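Geranylgeranyl pyrophosphate synthetase (Pyrococcus horikoshii, PDB 1WY0) probably condenses isopentenyl diphosphate with an allylic diphosphate to build the C20 chain of geranylgeranyl diphosphate. Local coordinates at residues Gly152-Asp156 with Glu172-Lys177; Val165-Met171 with Lys243-His249; Asn253-Asp258 with Leu293-Tyr297. All coordinates share one frame; numbering follows the deposited sequence.

Interaction 1 of 3, residues Gly152-Asp156 with Glu172-Lys177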
loop_
_atom_site.group_PDB
_atom_site.type_symbol
_atom_site.label_atom_id
_atom_site.label_comp_id
_atom_site.label_asym_id
_atom_site.label_seq_id
_atom_site.Cartn_x
_atom_site.Cartn_y
_atom_site.Cartn_z
ATOM N N GLY A 152 11.899 -7.253 3.106
ATOM C CA GLY A 152 12.162 -8.665 2.902
ATOM C C GLY A 152 11.754 -9.104 1.512
ATOM O O GLY A 152 12.421 -9.932 0.889
ATOM N N GLN A 153 10.647 -8.566 1.016
ATOM C CA GLN A 153 10.194 -8.921 -0.312
ATOM C C GLN A 153 11.139 -8.304 -1.360
ATOM O O GLN A 153 11.391 -8.903 -2.399
ATOM C CB GLN A 153 8.749 -8.450 -0.519
ATOM C CG GLN A 153 8.201 -8.691 -1.919
ATOM C CD GLN A 153 8.220 -10.154 -2.339
ATOM O OE1 GLN A 153 8.703 -11.014 -1.600
ATOM N NE2 GLN A 153 7.698 -10.443 -3.528
ATOM N N ALA A 154 11.668 -7.116 -1.077
ATOM C CA ALA A 154 12.598 -6.456 -1.996
ATOM C C ALA A 154 13.860 -7.312 -2.148
ATOM O O ALA A 154 14.324 -7.573 -3.255
ATOM C CB ALA A 154 12.973 -5.083 -1.473
ATOM N N ARG A 155 14.424 -7.740 -1.028
ATOM C CA ARG A 155 15.616 -8.577 -1.079
ATOM C C ARG A 155 15.299 -9.860 -1.825
ATOM O O ARG A 155 16.150 -10.414 -2.512
ATOM C CB ARG A 155 16.094 -8.926 0.328
ATOM C CG ARG A 155 16.440 -7.741 1.185
ATOM C CD ARG A 155 17.246 -8.202 2.375
ATOM N NE ARG A 155 16.738 -7.649 3.615
ATOM C CZ ARG A 155 17.215 -6.565 4.216
ATOM N NH1 ARG A 155 18.233 -5.896 3.694
ATOM N NH2 ARG A 155 16.666 -6.156 5.348
ATOM N N ASP A 156 14.064 -10.331 -1.694
ATOM C CA ASP A 156 13.671 -11.557 -2.372
ATOM C C ASP A 156 13.652 -11.332 -3.880
ATOM O O ASP A 156 13.980 -12.236 -4.651
ATOM C CB ASP A 156 12.305 -12.046 -1.877
ATOM C CG ASP A 156 12.079 -13.523 -2.168
ATOM O OD1 ASP A 156 13.069 -14.299 -2.145
ATOM O OD2 ASP A 156 10.923 -13.926 -2.404
ATOM N N GLU A 172 18.098 -13.374 6.228
ATOM C CA GLU A 172 17.820 -11.963 6.454
ATOM C C GLU A 172 16.540 -11.585 5.698
ATOM O O GLU A 172 15.766 -10.738 6.137
ATOM C CB GLU A 172 19.000 -11.113 5.980
ATOM C CG GLU A 172 18.776 -9.624 6.126
ATOM C CD GLU A 172 19.910 -8.798 5.558
ATOM O OE1 GLU A 172 20.471 -9.211 4.525
ATOM O OE2 GLU A 172 20.229 -7.728 6.130
ATOM N N MET A 173 16.319 -12.258 4.575
ATOM C CA MET A 173 15.161 -12.028 3.730
ATOM C C MET A 173 13.899 -12.620 4.355
ATOM O O MET A 173 12.894 -11.920 4.544
ATOM C CB MET A 173 15.425 -12.648 2.354
ATOM C CG MET A 173 14.261 -12.591 1.355
ATOM S SD MET A 173 12.934 -13.792 1.652
ATOM C CE MET A 173 13.618 -15.303 0.942
ATOM N N ILE A 174 13.955 -13.905 4.698
ATOM C CA ILE A 174 12.758 -14.534 5.242
ATOM C C ILE A 174 12.340 -13.897 6.570
ATOM O O ILE A 174 11.173 -13.849 6.935
ATOM C CB ILE A 174 13.052 -16.020 5.452
ATOM C CG1 ILE A 174 11.745 -16.799 5.612
ATOM C CG2 ILE A 174 13.875 -16.213 6.739
ATOM C CD1 ILE A 174 10.918 -16.819 4.326
ATOM N N SER A 175 13.356 -13.435 7.322
ATOM C CA SER A 175 13.070 -12.821 8.613
ATOM C C SER A 175 12.070 -11.672 8.484
ATOM O O SER A 175 11.238 -11.425 9.346
ATOM C CB SER A 175 14.386 -12.305 9.198
ATOM O OG SER A 175 14.122 -11.605 10.415
ATOM N N GLY A 176 12.196 -10.926 7.372
ATOM C CA GLY A 176 11.322 -9.773 7.225
ATOM C C GLY A 176 10.063 -10.121 6.427
ATOM O O GLY A 176 8.992 -9.568 6.629
ATOM N N LYS A 177 10.233 -11.046 5.458
ATOM C CA LYS A 177 9.076 -11.446 4.662
ATOM C C LYS A 177 7.954 -11.991 5.549
ATOM O O LYS A 177 6.843 -11.483 5.581
ATOM C CB LYS A 177 9.505 -12.508 3.642
ATOM C CG LYS A 177 8.483 -12.661 2.507
ATOM C CD LYS A 177 9.078 -13.309 1.254
ATOM C CE LYS A 177 8.017 -14.005 0.392
ATOM N NZ LYS A 177 8.442 -14.004 -1.008
HETATM O O HOH W 1 14.309 -8.512 5.314
#
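A roughly antiparallel, obliquely crossed helix pair in the all-alpha isoprenoid synthase fold meets where Gly152 faces Gly176 and Lys177. The axes of the two short segments come within 7.9 Å at a signed crossing angle of -140°, and with no side chain on Gly152 its CA reaches 4.5 Å from the CA of Lys177. Beside this close point Met173 lays CG against the carbonyl Gly152 O at 3.3 Å. Bends at its second and third torsions bring its methyl CE to Asp156 OD1.

Lys177, extended from CG onward, ends in a two-point grip: NZ donates to Asp156 OD2 at 2.8 Å, a salt bridge that meets the oxygen from above the carboxylate plane, and to Gln153 OE1 at 3.1 Å. At the other end of the contact Arg155 and Glu172 stack, guanidinium and carboxylate planes 5° apart. Their salt bridge is long (Arg155 NH1 to Glu172 OE2, 3.6 Å) and rests on charge alone, since no N-H points at the oxygen. In the guanidinium plane, water 1 takes a bond from Arg155 NE and gives one to Glu172 O.

Gln153 also packs on Asp86, Met89 and Asp90, part of a run in helix 69-90 that matches the family's first DDxxD motif. Helix 197-224 lies behind Ile174, and Pro31 of the second subunit covers Arg155.

Interaction 2 of 3, residues Val165-Met171 with Lys243-His249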
loop_
_atom_site.group_PDB
_atom_site.type_symbol
_atom_site.label_atom_id
_atom_site.label_comp_id
_atom_site.label_asym_id
_atom_site.label_seq_id
_atom_site.Cartn_x
_atom_site.Cartn_y
_atom_site.Cartn_z
ATOM N N VAL A 165 22.732 -17.919 -3.488
ATOM C CA VAL A 165 22.511 -17.069 -2.318
ATOM C C VAL A 165 23.179 -17.752 -1.143
ATOM O O VAL A 165 23.463 -18.940 -1.204
ATOM C CB VAL A 165 21.003 -16.916 -1.951
ATOM C CG1 VAL A 165 20.275 -16.085 -2.992
ATOM C CG2 VAL A 165 20.368 -18.285 -1.815
ATOM N N THR A 166 23.407 -17.006 -0.069
ATOM C CA THR A 166 24.035 -17.560 1.123
ATOM C C THR A 166 22.980 -17.805 2.190
ATOM O O THR A 166 21.883 -17.255 2.125
ATOM C CB THR A 166 25.094 -16.596 1.706
ATOM O OG1 THR A 166 24.442 -15.511 2.382
ATOM C CG2 THR A 166 25.977 -16.045 0.586
ATOM N N ILE A 167 23.311 -18.636 3.170
ATOM C CA ILE A 167 22.381 -18.928 4.243
ATOM C C ILE A 167 22.025 -17.615 4.919
ATOM O O ILE A 167 20.882 -17.397 5.309
ATOM C CB ILE A 167 23.009 -19.881 5.290
ATOM C CG1 ILE A 167 23.132 -21.297 4.708
ATOM C CG2 ILE A 167 22.187 -19.882 6.565
ATOM C CD1 ILE A 167 23.900 -22.262 5.610
ATOM N N GLU A 168 23.018 -16.743 5.052
ATOM C CA GLU A 168 22.827 -15.452 5.693
ATOM C C GLU A 168 21.890 -14.542 4.904
ATOM O O GLU A 168 21.091 -13.812 5.483
ATOM C CB GLU A 168 24.172 -14.748 5.856
ATOM C CG GLU A 168 24.046 -13.396 6.519
ATOM C CD GLU A 168 25.288 -12.569 6.360
ATOM O OE1 GLU A 168 26.341 -12.981 6.907
ATOM O OE2 GLU A 168 25.208 -11.514 5.676
ATOM N N GLU A 169 22.019 -14.565 3.584
ATOM C CA GLU A 169 21.170 -13.750 2.733
ATOM C C GLU A 169 19.738 -14.241 2.867
ATOM O O GLU A 169 18.827 -13.455 3.134
ATOM C CB GLU A 169 21.630 -13.841 1.279
ATOM C CG GLU A 169 22.628 -12.757 0.898
ATOM C CD GLU A 169 23.289 -12.997 -0.450
ATOM O OE1 GLU A 169 23.504 -14.170 -0.826
ATOM O OE2 GLU A 169 23.603 -12.000 -1.133
ATOM N N TYR A 170 19.550 -15.549 2.706
ATOM C CA TYR A 170 18.174 -16.026 2.765
ATOM C C TYR A 170 17.550 -15.774 4.138
ATOM O O TYR A 170 16.442 -15.269 4.262
ATOM C CB TYR A 170 18.174 -17.525 2.462
ATOM C CG TYR A 170 16.879 -18.123 2.885
ATOM C CD1 TYR A 170 15.787 -18.091 2.022
ATOM C CD2 TYR A 170 16.747 -18.708 4.144
ATOM C CE1 TYR A 170 14.577 -18.647 2.409
ATOM C CE2 TYR A 170 15.534 -19.255 4.536
ATOM C CZ TYR A 170 14.451 -19.222 3.676
ATOM O OH TYR A 170 13.242 -19.771 4.055
ATOM N N MET A 171 18.229 -16.029 5.252
ATOM C CA MET A 171 17.660 -15.754 6.567
ATOM C C MET A 171 17.341 -14.283 6.822
ATOM O O MET A 171 16.418 -13.969 7.563
ATOM C CB MET A 171 18.594 -16.264 7.672
ATOM C CG MET A 171 18.625 -17.773 7.842
ATOM S SD MET A 171 17.005 -18.563 7.833
ATOM C CE MET A 171 16.385 -18.065 9.456
ATOM N N LYS A 243 14.523 -19.533 -3.895
ATOM C CA LYS A 243 15.608 -19.464 -2.922
ATOM C C LYS A 243 15.101 -19.809 -1.529
ATOM O O LYS A 243 14.424 -19.012 -0.885
ATOM C CB LYS A 243 16.228 -18.064 -2.895
ATOM C CG LYS A 243 17.397 -17.868 -3.843
ATOM C CD LYS A 243 16.953 -17.809 -5.286
ATOM C CE LYS A 243 18.142 -17.637 -6.205
ATOM N NZ LYS A 243 17.708 -17.434 -7.603
ATOM N N THR A 244 15.418 -21.013 -1.078
ATOM C CA THR A 244 15.010 -21.475 0.242
ATOM C C THR A 244 16.274 -21.697 1.073
ATOM O O THR A 244 17.382 -21.553 0.566
ATOM C CB THR A 244 14.257 -22.803 0.142
ATOM O OG1 THR A 244 15.196 -23.860 -0.096
ATOM C CG2 THR A 244 13.253 -22.758 -1.009
ATOM N N LEU A 245 16.108 -22.050 2.344
ATOM C CA LEU A 245 17.259 -22.306 3.210
ATOM C C LEU A 245 17.977 -23.571 2.767
ATOM O O LEU A 245 19.180 -23.712 2.972
ATOM C CB LEU A 245 16.812 -22.465 4.664
ATOM C CG LEU A 245 17.911 -22.897 5.637
ATOM C CD1 LEU A 245 19.138 -22.007 5.487
ATOM C CD2 LEU A 245 17.367 -22.842 7.054
ATOM N N ILE A 246 17.224 -24.492 2.166
ATOM C CA ILE A 246 17.773 -25.748 1.678
ATOM C C ILE A 246 18.743 -25.496 0.527
ATOM O O ILE A 246 19.842 -26.051 0.478
ATOM C CB ILE A 246 16.643 -26.677 1.192
ATOM C CG1 ILE A 246 15.652 -26.913 2.333
ATOM C CG2 ILE A 246 17.221 -27.999 0.696
ATOM C CD1 ILE A 246 14.323 -27.489 1.898
ATOM N N VAL A 247 18.329 -24.647 -0.405
ATOM C CA VAL A 247 19.149 -24.312 -1.558
ATOM C C VAL A 247 20.363 -23.478 -1.128
ATOM O O VAL A 247 21.445 -23.604 -1.705
ATOM C CB VAL A 247 18.302 -23.539 -2.589
ATOM C CG1 VAL A 247 19.171 -22.964 -3.661
ATOM C CG2 VAL A 247 17.286 -24.467 -3.207
ATOM N N ALA A 248 20.190 -22.626 -0.117
ATOM C CA ALA A 248 21.303 -21.811 0.364
ATOM C C ALA A 248 22.358 -22.720 1.002
ATOM O O ALA A 248 23.556 -22.539 0.785
ATOM C CB ALA A 248 20.818 -20.781 1.375
ATOM N N HIS A 249 21.916 -23.693 1.791
ATOM C CA HIS A 249 22.851 -24.614 2.427
ATOM C C HIS A 249 23.600 -25.397 1.363
ATOM O O HIS A 249 24.802 -25.616 1.472
ATOM C CB HIS A 249 22.119 -25.597 3.337
ATOM C CG HIS A 249 23.015 -26.631 3.949
ATOM N ND1 HIS A 249 23.331 -27.814 3.316
ATOM C CD2 HIS A 249 23.626 -26.678 5.155
ATOM C CE1 HIS A 249 24.097 -28.546 4.106
ATOM N NE2 HIS A 249 24.289 -27.878 5.229
HETATM O O HOH W 2 13.655 -22.317 3.379
#
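Tyr170 lies with one ring face on the backbone that starts helix 245-253: Leu245 N sits 3.5 Å above the ring plane over its centre, and the carbonyl carbon of Thr244 lies over the same face nearer the rim. Leu245 CB then closes on Tyr170 CE2 at 3.5 Å. The ring gets there because Tyr170 CG points opposite its own backbone N (chi1 164°). Beyond the ring, water 2 bridges Tyr170 OH and Leu245 N, accepting from the amide at 2.7 Å, so this early helical N-H is satisfied although the ring lies against it.

Ala248 CB fits against the backbone at the start of helix 167-193, 3.7 Å from Ile167 N, and this small residue permits a CA-CA separation of 5.0 Å between Ile167 and Ala248. Ile167 uses both branches, CG2 toward Leu245 CD1 at 3.9 Å and CG1 alongside the backbone of His249. Val165 straddles Lys243 CG with its two methyls, tightly at CG1 (3.5 Å).

No hydrogen bond joins the segments directly; the short helix axes run 163° apart, and capping bonds at each helix start form within its own segment. Thr166 and Glu169 form a capping box, Glu169 N donating to Thr166 OG1 and Thr166 N to Glu169 OE1. Thr244 OG1 caps the other helix, accepting from Val247 N at 3.2 Å and weakly from Ile246 N.

Farther out, Ile167 N bonds to Glu252 OE1 of helix 245-253, and Lys243 NZ turns outward to Lys162 O. His249 ND1 bonds to Ser299 OG while its ring stacks on Tyr302. Around the pair, helix 197-224 packs on Tyr170 and Met171, helix 299-315 on Ile167 and Leu245, and Phe159 of helix 132-159 on Val165 and Lys243.

Interaction 3 of 3, residues Asn253-Asp258 with Leu293-Tyr297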
loop_
_atom_site.group_PDB
_atom_site.type_symbol
_atom_site.label_atom_id
_atom_site.label_comp_id
_atom_site.label_asym_id
_atom_site.label_seq_id
_atom_site.Cartn_x
_atom_site.Cartn_y
_atom_site.Cartn_z
ATOM N N ASN A 253 27.710 -25.533 0.527
ATOM C CA ASN A 253 28.492 -26.712 0.880
ATOM C C ASN A 253 28.929 -27.567 -0.319
ATOM O O ASN A 253 29.821 -28.406 -0.218
ATOM C CB ASN A 253 27.663 -27.545 1.858
ATOM C CG ASN A 253 27.876 -27.036 3.263
ATOM O OD1 ASN A 253 28.891 -27.297 3.903
ATOM N ND2 ASN A 253 26.827 -26.374 3.787
ATOM N N ALA A 254 28.260 -27.372 -1.472
ATOM C CA ALA A 254 28.495 -28.299 -2.583
ATOM C C ALA A 254 29.774 -27.997 -3.382
ATOM O O ALA A 254 30.244 -26.868 -3.448
ATOM C CB ALA A 254 27.280 -28.279 -3.505
ATOM N N ASP A 255 30.376 -29.012 -4.003
ATOM C CA ASP A 255 31.587 -28.802 -4.791
ATOM C C ASP A 255 31.161 -28.200 -6.122
ATOM O O ASP A 255 29.985 -28.226 -6.468
ATOM C CB ASP A 255 32.343 -30.120 -5.024
ATOM C CG ASP A 255 31.516 -31.151 -5.767
ATOM O OD1 ASP A 255 31.044 -30.860 -6.887
ATOM O OD2 ASP A 255 31.341 -32.266 -5.234
ATOM N N GLU A 256 32.119 -27.659 -6.862
ATOM C CA GLU A 256 31.829 -27.023 -8.139
ATOM C C GLU A 256 31.062 -27.869 -9.137
ATOM O O GLU A 256 30.128 -27.387 -9.780
ATOM C CB GLU A 256 33.127 -26.533 -8.777
ATOM C CG GLU A 256 33.547 -25.178 -8.266
ATOM C CD GLU A 256 32.473 -24.139 -8.504
ATOM O OE1 GLU A 256 32.034 -23.998 -9.667
ATOM O OE2 GLU A 256 32.059 -23.475 -7.527
ATOM N N LYS A 257 31.454 -29.127 -9.274
ATOM C CA LYS A 257 30.822 -30.015 -10.206
ATOM C C LYS A 257 29.309 -30.111 -9.925
ATOM O O LYS A 257 28.458 -29.999 -10.797
ATOM C CB LYS A 257 31.523 -31.353 -9.987
ATOM C CG LYS A 257 31.281 -32.332 -11.108
ATOM C CD LYS A 257 31.557 -33.785 -10.710
ATOM C CE LYS A 257 30.312 -34.658 -10.937
ATOM N NZ LYS A 257 30.408 -35.887 -10.145
ATOM N N ASP A 258 28.986 -30.331 -8.658
ATOM C CA ASP A 258 27.599 -30.467 -8.264
ATOM C C ASP A 258 26.815 -29.168 -8.403
ATOM O O ASP A 258 25.709 -29.179 -8.939
ATOM C CB ASP A 258 27.518 -31.030 -6.843
ATOM C CG ASP A 258 28.104 -32.441 -6.747
ATOM O OD1 ASP A 258 28.068 -33.158 -7.762
ATOM O OD2 ASP A 258 28.589 -32.836 -5.665
ATOM N N LEU A 293 21.011 -34.213 -5.289
ATOM C CA LEU A 293 22.178 -33.369 -5.087
ATOM C C LEU A 293 22.082 -32.686 -3.733
ATOM O O LEU A 293 23.081 -32.521 -3.051
ATOM C CB LEU A 293 22.281 -32.323 -6.197
ATOM C CG LEU A 293 22.981 -32.818 -7.456
ATOM C CD1 LEU A 293 23.020 -31.721 -8.506
ATOM C CD2 LEU A 293 24.389 -33.259 -7.096
ATOM N N LEU A 294 20.870 -32.306 -3.349
ATOM C CA LEU A 294 20.625 -31.644 -2.075
ATOM C C LEU A 294 20.814 -32.581 -0.876
ATOM O O LEU A 294 21.325 -32.173 0.172
ATOM C CB LEU A 294 19.200 -31.081 -2.049
ATOM C CG LEU A 294 18.837 -30.009 -3.083
ATOM C CD1 LEU A 294 17.383 -29.621 -2.911
ATOM C CD2 LEU A 294 19.743 -28.794 -2.912
ATOM N N LYS A 295 20.391 -33.831 -1.032
ATOM C CA LYS A 295 20.496 -34.811 0.049
ATOM C C LYS A 295 21.954 -35.206 0.293
ATOM O O LYS A 295 22.389 -35.496 1.401
ATOM C CB LYS A 295 19.710 -36.056 -0.362
ATOM C CG LYS A 295 18.199 -35.892 -0.222
ATOM C CD LYS A 295 17.466 -37.154 -0.677
ATOM C CE LYS A 295 15.945 -37.058 -0.509
ATOM N NZ LYS A 295 15.325 -38.337 -0.862
ATOM N N LYS A 296 22.701 -35.253 -0.824
ATOM C CA LYS A 296 24.122 -35.572 -0.751
ATOM C C LYS A 296 24.833 -34.747 0.325
ATOM O O LYS A 296 25.751 -35.207 0.990
ATOM C CB LYS A 296 24.725 -35.265 -2.121
ATOM C CG LYS A 296 26.203 -35.655 -2.240
ATOM C CD LYS A 296 26.683 -35.584 -3.694
ATOM C CE LYS A 296 28.205 -35.716 -3.855
ATOM N NZ LYS A 296 28.580 -35.472 -5.251
ATOM N N TYR A 297 24.398 -33.474 0.460
ATOM C CA TYR A 297 25.065 -32.576 1.400
ATOM C C TYR A 297 24.231 -32.298 2.660
ATOM O O TYR A 297 24.499 -31.370 3.414
ATOM C CB TYR A 297 25.366 -31.256 0.683
ATOM C CG TYR A 297 26.357 -31.472 -0.405
ATOM C CD1 TYR A 297 27.720 -31.446 -0.123
ATOM C CD2 TYR A 297 25.927 -31.660 -1.717
ATOM C CE1 TYR A 297 28.646 -31.615 -1.142
ATOM C CE2 TYR A 297 26.849 -31.820 -2.738
ATOM C CZ TYR A 297 28.205 -31.795 -2.454
ATOM O OH TYR A 297 29.129 -31.981 -3.464
HETATM O O HOH W 3 31.353 -34.840 -7.140
#
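Ala254 and Asp258 face Tyr297 and Leu293 with CA-CA separations of 6.8 Å (Ala254 to Tyr297) and 6.9 Å (Asp258 to Leu293), a spacing that leaves room for side chains between the backbones. Ala254 is the first residue to leave the preceding helix, Asp255 caps the next, and Tyr297 lies in the turn beyond Lys295.

The Tyr297 ring fills the gap. Ala254 CA makes a CH-pi contact over one face, 3.7 Å from the ring centroid and 21° off its normal, and Lys296 CG covers the opposite face near the rim. At the ring's hydroxyl end, Asp255 N donates to Tyr297 OH at 3.3 Å in an almost straight bond (172°). Tyr297 OH in turn donates to Asp258 OD2; the modelled 2.4 Å is very short, and its exact length is doubtful. The same oxygen receives Lys296 NZ at 2.7 Å in a salt bridge, on its syn side but somewhat out of the carboxylate plane. Asp255 OD2 crowds Asp258 OD2 at 2.8 Å without a bond, and the nearby Lys296 ammonium probably offsets their repulsion. One helical turn before Tyr297, the methyls of Leu293 rest on Asp258, CD1 on its carbonyl O and CD2 on its carboxylate.

Asp255 turns its carboxylate back over its own helix start (chi1 60°), where OD1 accepts from Asp258 N at 2.8 Å. Water 3 donates to Asp255 OD2. This is an aspartate N-cap at the start of helix 256-264, tied through the Tyr297 hydroxyl and Lys296 to the C-terminal part of helix 283-296, in the peripheral helices of an all-alpha domain.

In the fold
Interactions 1 and 2 share helix 167-193 and touch through Met173 CE and Lys243 O (4.2 Å), whereas interaction 3 follows interaction 2 along the chain and meets it where Ile246 CG2 packs on Leu294 CD1 at 4.0 Å. The centres lie about 12, 17 and 29 Å from the centre of the chain, in that order. Interaction 2 is the buried one and is largely apolar, with a water and helix caps serving its polar atoms. The partly buried interactions 1 and 3 each pair a lysine with an aspartate. Interaction 1 does so beside the DDxxD-bearing helix and the second subunit, interaction 3 at the periphery; the second subunit touches neither interaction 2 nor interaction 3.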